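Cobalamin biosynthesis precorrin-6Y methylase (cbiE) (Archaeoglobus fulgidus, PDB 2BB3) probably transfers methyl groups from S-adenosyl-L-methionine to a precorrin intermediate in adenosylcobalamin biosynthesis, and is held here with the spent cofactor S-adenosyl-L-homocysteine. Local coordinates at residues I44-L57 with I82-T96. Residues are numbered along the deposited sequence; the frame is centred on the assembly and turned at random.
With SAH (S-adenosyl-L-homocysteine), chain C.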
ATOM      1  N   ILE A  44      10.426   5.646  16.270  1.00 52.06           N
ATOM      2  CA  ILE A  44      11.097   4.551  16.957  1.00 53.57           C
ATOM      3  C   ILE A  44      12.226   4.979  17.897  1.00 56.76           C
ATOM      4  O   ILE A  44      12.320   4.486  19.022  1.00 56.15           O
ATOM      5  CB  ILE A  44      11.627   3.503  15.942  1.00 53.30           C
ATOM      6  CG1 ILE A  44      10.449   2.756  15.300  1.00 54.16           C
ATOM      7  CG2 ILE A  44      12.521   2.496  16.644  1.00 51.51           C
ATOM      8  CD1 ILE A  44      10.825   1.838  14.159  1.00 51.23           C
ATOM      9  N   GLU A  45      13.029   5.933  17.417  0.49 58.87           N
ATOM     10  CA  GLU A  45      14.171   6.517  18.125  0.50 60.49           C
ATOM     11  C   GLU A  45      13.766   7.218  19.419  0.52 63.20           C
ATOM     12  O   GLU A  45      14.544   7.295  20.369  0.39 63.47           O
ATOM     13  CB  GLU A  45      14.872   7.531  17.192  0.47 60.72           C
ATOM     14  CG  GLU A  45      16.187   8.131  17.703  0.65 59.03           C
ATOM     15  CD  GLU A  45      16.010   9.151  18.821  0.56 58.54           C
ATOM     16  OE1 GLU A  45      16.799   9.106  19.790  0.56 57.38           O
ATOM     17  OE2 GLU A  45      15.100  10.002  18.727  0.41 56.78           O
ATOM     18  N   ARG A  46      12.535   7.712  19.444  1.00 64.27           N
ATOM     19  CA  ARG A  46      11.990   8.453  20.582  1.00 66.87           C
ATOM     20  C   ARG A  46      11.266   7.538  21.570  1.00 67.17           C
ATOM     21  O   ARG A  46      11.214   7.825  22.765  1.00 66.32           O
ATOM     22  CB  ARG A  46      10.998   9.520  20.097  1.00 74.33           C
ATOM     23  CG  ARG A  46      11.599  10.623  19.238  1.00 81.82           C
ATOM     24  CD  ARG A  46      12.370  11.630  20.076  1.00 91.28           C
ATOM     25  NE  ARG A  46      13.142  12.561  19.250  1.00102.53           N
ATOM     26  CZ  ARG A  46      13.029  13.886  19.302  1.00108.89           C
ATOM     27  NH1 ARG A  46      12.165  14.450  20.140  1.00113.42           N
ATOM     28  NH2 ARG A  46      13.788  14.651  18.526  1.00112.69           N
ATOM     29  N   ALA A  47      10.700   6.445  21.071  1.00 63.21           N
ATOM     30  CA  ALA A  47       9.960   5.521  21.923  1.00 61.48           C
ATOM     31  C   ALA A  47      10.736   5.101  23.172  1.00 61.43           C
ATOM     32  O   ALA A  47      11.961   5.024  23.142  1.00 62.57           O
ATOM     33  CB  ALA A  47       9.550   4.277  21.118  1.00 61.60           C
ATOM     34  N   GLU A  48      10.011   4.858  24.268  1.00 60.13           N
ATOM     35  CA  GLU A  48      10.610   4.408  25.525  1.00 57.69           C
ATOM     36  C   GLU A  48      10.534   2.887  25.585  1.00 55.05           C
ATOM     37  O   GLU A  48      11.428   2.234  26.122  1.00 53.76           O
ATOM     38  CB  GLU A  48       9.886   5.008  26.730  1.00 59.51           C
ATOM     39  CG  GLU A  48      10.242   6.464  27.010  1.00 63.16           C
ATOM     40  CD  GLU A  48       9.334   7.103  28.055  1.00 66.78           C
ATOM     41  OE1 GLU A  48       9.284   6.616  29.212  1.00 67.52           O
ATOM     42  OE2 GLU A  48       8.660   8.099  27.712  1.00 69.42           O
ATOM     43  N   VAL A  49       9.448   2.330  25.052  1.00 50.39           N
ATOM     44  CA  VAL A  49       9.280   0.884  24.993  1.00 49.25           C
ATOM     45  C   VAL A  49       8.765   0.520  23.596  1.00 49.21           C
ATOM     46  O   VAL A  49       7.908   1.208  23.040  1.00 49.52           O
ATOM     47  CB  VAL A  49       8.313   0.352  26.122  1.00 48.73           C
ATOM     48  CG1 VAL A  49       6.941   1.029  26.044  1.00 49.05           C
ATOM     49  CG2 VAL A  49       8.181  -1.164  26.032  1.00 45.39           C
ATOM     50  N   ILE A  50       9.294  -0.556  23.026  1.00 46.97           N
ATOM     51  CA  ILE A  50       8.888  -0.980  21.694  1.00 44.65           C
ATOM     52  C   ILE A  50       8.310  -2.394  21.703  1.00 44.20           C
ATOM     53  O   ILE A  50       8.985  -3.350  22.094  1.00 44.75           O
ATOM     54  CB  ILE A  50      10.105  -0.950  20.726  1.00 46.60           C
ATOM     55  CG1 ILE A  50      10.703   0.460  20.695  1.00 47.64           C
ATOM     56  CG2 ILE A  50       9.685  -1.370  19.325  1.00 45.59           C
ATOM     57  CD1 ILE A  50      11.968   0.571  19.866  1.00 49.09           C
ATOM     58  N   TYR A  51       7.057  -2.535  21.294  1.00 41.89           N
ATOM     59  CA  TYR A  51       6.467  -3.862  21.221  1.00 42.73           C
ATOM     60  C   TYR A  51       6.374  -4.304  19.768  1.00 42.27           C
ATOM     61  O   TYR A  51       6.273  -3.474  18.865  1.00 41.57           O
ATOM     62  CB  TYR A  51       5.062  -3.890  21.826  1.00 44.89           C
ATOM     63  CG  TYR A  51       5.049  -3.730  23.322  1.00 48.21           C
ATOM     64  CD1 TYR A  51       4.972  -2.472  23.902  1.00 47.74           C
ATOM     65  CD2 TYR A  51       5.112  -4.841  24.160  1.00 49.57           C
ATOM     66  CE1 TYR A  51       4.952  -2.318  25.271  1.00 50.51           C
ATOM     67  CE2 TYR A  51       5.097  -4.699  25.541  1.00 50.75           C
ATOM     68  CZ  TYR A  51       5.016  -3.434  26.083  1.00 52.32           C
ATOM     69  OH  TYR A  51       5.016  -3.263  27.440  1.00 55.72           O
ATOM     70  N   GLY A  52       6.400  -5.613  19.559  1.00 43.22           N
ATOM     71  CA  GLY A  52       6.294  -6.162  18.224  1.00 43.08           C
ATOM     72  C   GLY A  52       6.720  -7.617  18.176  1.00 43.64           C
ATOM     73  O   GLY A  52       7.430  -8.095  19.059  1.00 44.52           O
ATOM     74  N   SER A  53       6.283  -8.327  17.143  1.00 44.95           N
ATOM     75  CA  SER A  53       6.662  -9.724  16.943  1.00 45.43           C
ATOM     76  C   SER A  53       8.142  -9.738  16.601  1.00 45.30           C
ATOM     77  O   SER A  53       8.701  -8.706  16.209  1.00 45.46           O
ATOM     78  CB  SER A  53       5.916 -10.301  15.751  1.00 43.58           C
ATOM     79  OG  SER A  53       6.496  -9.798  14.557  1.00 44.20           O
ATOM     80  N   ARG A  54       8.831 -10.867  16.758  0.48 46.84           N
ATOM     81  CA  ARG A  54      10.265 -10.838  16.447  0.54 48.12           C
ATOM     82  C   ARG A  54      10.522 -10.418  15.001  0.51 48.77           C
ATOM     83  O   ARG A  54      11.412  -9.598  14.762  0.63 48.30           O
ATOM     84  CB  ARG A  54      10.971 -12.177  16.744  0.51 48.91           C
ATOM     85  CG  ARG A  54      12.507 -12.014  16.946  0.52 50.32           C
ATOM     86  CD  ARG A  54      13.278 -13.329  17.188  0.63 50.48           C
ATOM     87  NE  ARG A  54      14.434 -13.138  18.075  0.70 51.70           N
ATOM     88  CZ  ARG A  54      15.585 -12.557  17.733  0.40 52.76           C
ATOM     89  NH1 ARG A  54      15.775 -12.097  16.504  0.52 51.52           N
ATOM     90  NH2 ARG A  54      16.545 -12.413  18.638  0.30 55.03           N
ATOM     91  N   ARG A  55       9.765 -10.941  14.032  1.00 49.09           N
ATOM     92  CA  ARG A  55      10.002 -10.500  12.658  1.00 48.30           C
ATOM     93  C   ARG A  55       9.887  -8.986  12.513  1.00 45.30           C
ATOM     94  O   ARG A  55      10.741  -8.350  11.898  1.00 40.21           O
ATOM     95  CB  ARG A  55       9.014 -11.163  11.695  1.00 53.50           C
ATOM     96  CG  ARG A  55       9.458 -12.517  11.150  1.00 61.74           C
ATOM     97  CD  ARG A  55       8.550 -12.978   9.996  1.00 67.27           C
ATOM     98  NE  ARG A  55       8.495 -11.995   8.912  1.00 75.80           N
ATOM     99  CZ  ARG A  55       9.534 -11.655   8.152  1.00 81.41           C
ATOM    100  NH1 ARG A  55      10.725 -12.214   8.344  1.00 84.53           N
ATOM    101  NH2 ARG A  55       9.385 -10.746   7.196  1.00 85.20           N
ATOM    102  N   ALA A  56       8.831  -8.412  13.080  1.00 41.51           N
ATOM    103  CA  ALA A  56       8.647  -6.974  12.979  1.00 42.61           C
ATOM    104  C   ALA A  56       9.824  -6.238  13.631  1.00 42.78           C
ATOM    105  O   ALA A  56      10.317  -5.262  13.079  1.00 45.20           O
ATOM    106  CB  ALA A  56       7.320  -6.548  13.619  1.00 42.56           C
ATOM    107  N   LEU A  57      10.278  -6.707  14.792  1.00 41.04           N
ATOM    108  CA  LEU A  57      11.409  -6.066  15.462  1.00 40.56           C
ATOM    109  C   LEU A  57      12.697  -6.253  14.679  1.00 40.38           C
ATOM    110  O   LEU A  57      13.479  -5.314  14.525  1.00 39.66           O
ATOM    111  CB  LEU A  57      11.571  -6.613  16.886  1.00 37.19           C
ATOM    112  CG  LEU A  57      10.331  -6.389  17.749  1.00 33.47           C
ATOM    113  CD1 LEU A  57      10.507  -7.031  19.129  1.00 33.60           C
ATOM    114  CD2 LEU A  57      10.068  -4.888  17.872  1.00 28.37           C
ATOM    115  N   ILE A  82      -0.668  -3.034  26.499  1.00 64.55           N
ATOM    116  CA  ILE A  82       0.262  -2.132  25.827  1.00 62.96           C
ATOM    117  C   ILE A  82      -0.317  -0.724  25.772  1.00 64.04           C
ATOM    118  O   ILE A  82       0.379   0.265  26.000  1.00 63.23           O
ATOM    119  CB  ILE A  82       0.523  -2.592  24.367  1.00 59.26           C
ATOM    120  CG1 ILE A  82       1.227  -3.946  24.361  1.00 58.68           C
ATOM    121  CG2 ILE A  82       1.338  -1.537  23.625  1.00 58.50           C
ATOM    122  CD1 ILE A  82       1.490  -4.489  22.975  1.00 56.32           C
HETATM  123  N   MSE A  83      -1.604  -0.661  25.450  1.00 67.63           N
HETATM  124  CA  MSE A  83      -2.343   0.588  25.329  1.00 70.78           C
HETATM  125  C   MSE A  83      -2.262   1.418  26.607  1.00 72.65           C
HETATM  126  O   MSE A  83      -1.833   2.569  26.575  1.00 71.55           O
HETATM  127  CB  MSE A  83      -3.804   0.272  24.996  1.00 71.74           C
HETATM  128  CG  MSE A  83      -4.507   1.298  24.132  1.00 74.32           C
HETATM  129 SE   MSE A  83      -5.461   0.434  22.685  0.93 78.20          SE
HETATM  130  CE  MSE A  83      -3.957   0.175  21.516  1.00 76.97           C
ATOM    131  N   GLU A  84      -2.659   0.832  27.733  1.00 75.17           N
ATOM    132  CA  GLU A  84      -2.637   1.552  29.005  1.00 79.00           C
ATOM    133  C   GLU A  84      -1.226   1.952  29.424  1.00 78.82           C
ATOM    134  O   GLU A  84      -1.021   3.031  29.985  1.00 78.21           O
ATOM    135  CB  GLU A  84      -3.297   0.712  30.106  1.00 82.34           C
ATOM    136  CG  GLU A  84      -3.867   1.540  31.261  1.00 86.71           C
ATOM    137  CD  GLU A  84      -4.843   2.616  30.786  1.00 89.60           C
ATOM    138  OE1 GLU A  84      -5.821   2.279  30.082  1.00 92.03           O
ATOM    139  OE2 GLU A  84      -4.627   3.803  31.123  1.00 91.00           O
ATOM    140  N   GLU A  85      -0.246   1.092  29.167  0.50 79.07           N
ATOM    141  CA  GLU A  85       1.127   1.421  29.534  0.50 79.85           C
ATOM    142  C   GLU A  85       1.560   2.659  28.764  0.50 79.95           C
ATOM    143  O   GLU A  85       2.506   3.344  29.147  0.55 80.70           O
ATOM    144  CB  GLU A  85       2.075   0.268  29.197  0.52 79.72           C
ATOM    145  CG  GLU A  85       3.386   0.294  29.979  0.56 81.07           C
ATOM    146  CD  GLU A  85       4.588  -0.063  29.126  0.59 81.04           C
ATOM    147  OE1 GLU A  85       4.420  -0.817  28.143  0.53 80.23           O
ATOM    148  OE2 GLU A  85       5.704   0.403  29.449  0.49 80.35           O
ATOM    149  N   GLY A  86       0.848   2.943  27.680  1.00 80.13           N
ATOM    150  CA  GLY A  86       1.193   4.080  26.850  1.00 80.56           C
ATOM    151  C   GLY A  86       0.720   5.391  27.443  1.00 81.94           C
ATOM    152  O   GLY A  86       0.874   6.447  26.837  1.00 82.38           O
ATOM    153  N   ARG A  87       0.132   5.328  28.630  1.00 85.20           N
ATOM    154  CA  ARG A  87      -0.332   6.537  29.292  1.00 84.85           C
ATOM    155  C   ARG A  87       0.796   7.061  30.167  1.00 82.74           C
ATOM    156  O   ARG A  87       0.935   8.267  30.360  1.00 81.45           O
ATOM    157  CB  ARG A  87      -1.555   6.246  30.166  1.00 91.39           C
ATOM    158  CG  ARG A  87      -2.070   7.481  30.893  1.00 97.81           C
ATOM    159  CD  ARG A  87      -2.850   7.126  32.152  1.00105.06           C
ATOM    160  NE  ARG A  87      -3.206   8.318  32.920  1.00113.82           N
ATOM    161  CZ  ARG A  87      -3.794   8.296  34.113  1.00119.12           C
ATOM    162  NH1 ARG A  87      -4.096   7.137  34.686  1.00122.82           N
ATOM    163  NH2 ARG A  87      -4.082   9.432  34.734  1.00122.64           N
ATOM    164  N   GLU A  88       1.602   6.143  30.687  0.50 81.17           N
ATOM    165  CA  GLU A  88       2.724   6.487  31.551  0.50 79.93           C
ATOM    166  C   GLU A  88       4.018   6.694  30.774  0.50 79.73           C
ATOM    167  O   GLU A  88       4.859   7.511  31.156  0.50 79.57           O
ATOM    168  CB  GLU A  88       2.944   5.390  32.595  0.50 80.00           C
ATOM    169  CG  GLU A  88       2.246   4.072  32.273  0.67 78.40           C
ATOM    170  CD  GLU A  88       3.105   2.859  32.583  0.63 77.13           C
ATOM    171  OE1 GLU A  88       2.536   1.771  32.812  0.49 76.47           O
ATOM    172  OE2 GLU A  88       4.346   2.988  32.583  0.44 76.50           O
ATOM    173  N   ARG A  89       4.175   5.949  29.685  1.00 78.71           N
ATOM    174  CA  ARG A  89       5.384   6.037  28.866  1.00 76.38           C
ATOM    175  C   ARG A  89       5.111   6.097  27.360  1.00 73.78           C
ATOM    176  O   ARG A  89       4.006   5.812  26.907  1.00 72.46           O
ATOM    177  CB  ARG A  89       6.289   4.837  29.191  1.00 77.96           C
ATOM    178  CG  ARG A  89       6.587   4.728  30.679  1.00 79.72           C
ATOM    179  CD  ARG A  89       7.020   3.340  31.122  1.00 81.89           C
ATOM    180  NE  ARG A  89       8.454   3.127  30.970  1.00 85.94           N
ATOM    181  CZ  ARG A  89       9.020   2.551  29.916  1.00 88.66           C
ATOM    182  NH1 ARG A  89       8.265   2.123  28.910  1.00 90.50           N
ATOM    183  NH2 ARG A  89      10.340   2.400  29.868  1.00 90.01           N
ATOM    184  N   GLU A  90       6.129   6.496  26.598  1.00 71.12           N
ATOM    185  CA  GLU A  90       6.025   6.577  25.146  1.00 68.00           C
ATOM    186  C   GLU A  90       6.187   5.181  24.562  1.00 64.25           C
ATOM    187  O   GLU A  90       7.261   4.576  24.620  1.00 63.14           O
ATOM    188  CB  GLU A  90       7.085   7.525  24.590  1.00 72.39           C
ATOM    189  CG  GLU A  90       6.775   8.973  24.910  1.00 77.28           C
ATOM    190  CD  GLU A  90       8.000   9.863  24.918  1.00 79.81           C
ATOM    191  OE1 GLU A  90       7.870  11.030  25.353  1.00 82.09           O
ATOM    192  OE2 GLU A  90       9.088   9.411  24.495  1.00 81.32           O
ATOM    193  N   VAL A  91       5.097   4.676  24.003  1.00 59.13           N
ATOM    194  CA  VAL A  91       5.067   3.350  23.441  1.00 55.19           C
ATOM    195  C   VAL A  91       4.952   3.354  21.928  1.00 54.12           C
ATOM    196  O   VAL A  91       4.315   4.225  21.334  1.00 53.27           O
ATOM    197  CB  VAL A  91       3.875   2.552  24.021  1.00 55.87           C
ATOM    198  CG1 VAL A  91       3.839   1.156  23.415  1.00 52.35           C
ATOM    199  CG2 VAL A  91       3.977   2.498  25.538  1.00 54.17           C
ATOM    200  N   ALA A  92       5.601   2.374  21.316  1.00 52.42           N
ATOM    201  CA  ALA A  92       5.560   2.195  19.877  1.00 50.16           C
ATOM    202  C   ALA A  92       5.322   0.709  19.661  1.00 48.72           C
ATOM    203  O   ALA A  92       5.896  -0.131  20.357  1.00 49.19           O
ATOM    204  CB  ALA A  92       6.865   2.612  19.246  1.00 47.40           C
ATOM    205  N   VAL A  93       4.445   0.389  18.726  1.00 45.75           N
ATOM    206  CA  VAL A  93       4.164  -0.985  18.402  1.00 42.35           C
ATOM    207  C   VAL A  93       4.553  -1.070  16.946  1.00 42.11           C
ATOM    208  O   VAL A  93       4.131  -0.242  16.137  1.00 40.80           O
ATOM    209  CB  VAL A  93       2.668  -1.328  18.549  1.00 43.43           C
ATOM    210  CG1 VAL A  93       2.427  -2.793  18.201  1.00 42.31           C
ATOM    211  CG2 VAL A  93       2.198  -1.047  19.973  1.00 43.05           C
ATOM    212  N   ILE A  94       5.378  -2.056  16.620  1.00 41.20           N
ATOM    213  CA  ILE A  94       5.820  -2.252  15.262  1.00 39.45           C
ATOM    214  C   ILE A  94       5.077  -3.445  14.700  1.00 39.33           C
ATOM    215  O   ILE A  94       5.030  -4.502  15.316  1.00 36.27           O
ATOM    216  CB  ILE A  94       7.323  -2.531  15.195  1.00 39.17           C
ATOM    217  CG1 ILE A  94       8.093  -1.366  15.818  1.00 39.03           C
ATOM    218  CG2 ILE A  94       7.746  -2.720  13.741  1.00 39.18           C
ATOM    219  CD1 ILE A  94       9.618  -1.531  15.723  1.00 38.92           C
ATOM    220  N   SER A  95       4.470  -3.254  13.537  1.00 39.28           N
ATOM    221  CA  SER A  95       3.722  -4.310  12.869  1.00 40.01           C
ATOM    222  C   SER A  95       4.541  -4.697  11.655  1.00 37.34           C
ATOM    223  O   SER A  95       5.263  -3.857  11.118  1.00 36.29           O
ATOM    224  CB  SER A  95       2.362  -3.759  12.411  1.00 42.23           C
ATOM    225  OG  SER A  95       1.683  -4.684  11.597  1.00 47.88           O
ATOM    226  N   THR A  96       4.465  -5.952  11.224  1.00 37.20           N
ATOM    227  CA  THR A  96       5.206  -6.326  10.020  1.00 36.91           C
ATOM    228  C   THR A  96       4.560  -5.620   8.844  1.00 35.19           C
ATOM    229  O   THR A  96       3.354  -5.352   8.857  1.00 35.87           O
ATOM    230  CB  THR A  96       5.153  -7.821   9.716  1.00 38.78           C
ATOM    231  OG1 THR A  96       3.799  -8.267   9.805  1.00 38.11           O
ATOM    232  CG2 THR A  96       6.042  -8.600  10.664  1.00 40.01           C
TER
HETATM  233  N   SAH C 201       1.093  -6.276   7.772  1.00 34.82           N
HETATM  234  CA  SAH C 201       1.610  -7.165   6.812  1.00 35.15           C
HETATM  235  CB  SAH C 201       0.737  -8.411   6.668  1.00 36.69           C
HETATM  236  CG  SAH C 201       0.411  -9.343   7.825  1.00 37.97           C
HETATM  237  SD  SAH C 201      -0.874 -10.549   7.630  1.00 40.17           S
HETATM  238  C   SAH C 201       1.837  -6.401   5.558  1.00 36.43           C
HETATM  239  O   SAH C 201       2.466  -7.034   4.808  1.00 37.81           O
HETATM  240  OXT SAH C 201       1.378  -5.305   5.383  1.00 38.62           O
HETATM  241  C5' SAH C 201       0.380 -11.743   7.266  1.00 41.59           C
HETATM  242  C4' SAH C 201       0.350 -12.288   5.850  1.00 40.98           C
HETATM  243  O4' SAH C 201       0.948 -11.471   4.921  1.00 38.14           O
HETATM  244  C3' SAH C 201       0.892 -13.670   5.648  1.00 39.84           C
HETATM  245  O3' SAH C 201       0.029 -14.670   5.991  1.00 39.85           O
HETATM  246  C2' SAH C 201       1.179 -13.631   4.190  1.00 39.34           C
HETATM  247  O2' SAH C 201       0.112 -14.022   3.441  1.00 38.44           O
HETATM  248  C1' SAH C 201       1.467 -12.201   3.906  1.00 38.14           C
HETATM  249  N9  SAH C 201       2.890 -11.958   3.899  1.00 39.17           N
HETATM  250  C8  SAH C 201       3.538 -11.294   4.807  1.00 35.42           C
HETATM  251  N7  SAH C 201       4.786 -11.185   4.515  1.00 38.20           N
HETATM  252  C5  SAH C 201       4.968 -11.779   3.399  1.00 36.02           C
HETATM  253  C6  SAH C 201       6.079 -11.953   2.643  1.00 36.43           C
HETATM  254  N6  SAH C 201       7.242 -11.525   2.980  1.00 31.50           N
HETATM  255  N1  SAH C 201       5.960 -12.606   1.506  1.00 38.33           N
HETATM  256  C2  SAH C 201       4.774 -13.087   1.124  1.00 37.26           C
HETATM  257  N3  SAH C 201       3.710 -12.896   1.871  1.00 37.45           N
HETATM  258  C4  SAH C 201       3.793 -12.266   2.997  1.00 35.91           C
HETATM  259  O   HOH W   1       4.022  -7.044  15.338  1.00 46.77           O
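Two neighbouring strands, 49-52 and 91-95, of the parallel five-stranded sheet in the N-terminal half of a tetrapyrrole (class III) methylase meet here, with helix 82-88 packed over one face. The backbone of Y51 straddles V93: Y51 N donates to A92 O (2.8 Å) and Y51 O accepts from I94 N (2.8 Å). Where the pairing begins, E90 O takes two N-H groups, from E48 and V49.

On the face of V49, Y51, V91 and V93, the flat ring of Y51 suits the space beneath the helix. With CG turned beside the backbone N (chi1 -70°), the ring lies under I82, whose CG1 stands 3.8 Å from the ring centroid in a CH-pi contact. V91 CG1 meets the ring's edge, and in one of E85's two conformers the phenol OH reaches past it to donate to E85 OE1 (2.6 Å), entering from above the carboxylate plane. Replacing Y51 by alanine would probably leave E85 OE1 without this donor and open a gap beneath I82. In that same conformer E85 OE2 is salt-bridged to R89 NH1 (3.1 Å) through a bent, weak hydrogen bond. R89's guanidinium edge rests on V49 CB, while E48 OE1 lies over one face in a long salt bridge of charges alone (4.0 Å to R89 NE).

The opposite face is apolar: small A92 lets A47 CB approach its CB to 3.7 Å, and the branched I94 fills the space between I44, I50 and L57. S53 caps helix 54-59 by accepting from A56 N at OG, and A56 packs on T96 CG2. T96 O receives the amino group of S-adenosyl-L-homocysteine (2.7 Å), so the chain at T96 enters the cofactor pocket. Strand 68-70 flanks 49-52, and strand 23-28 borders 91-95 on its other side.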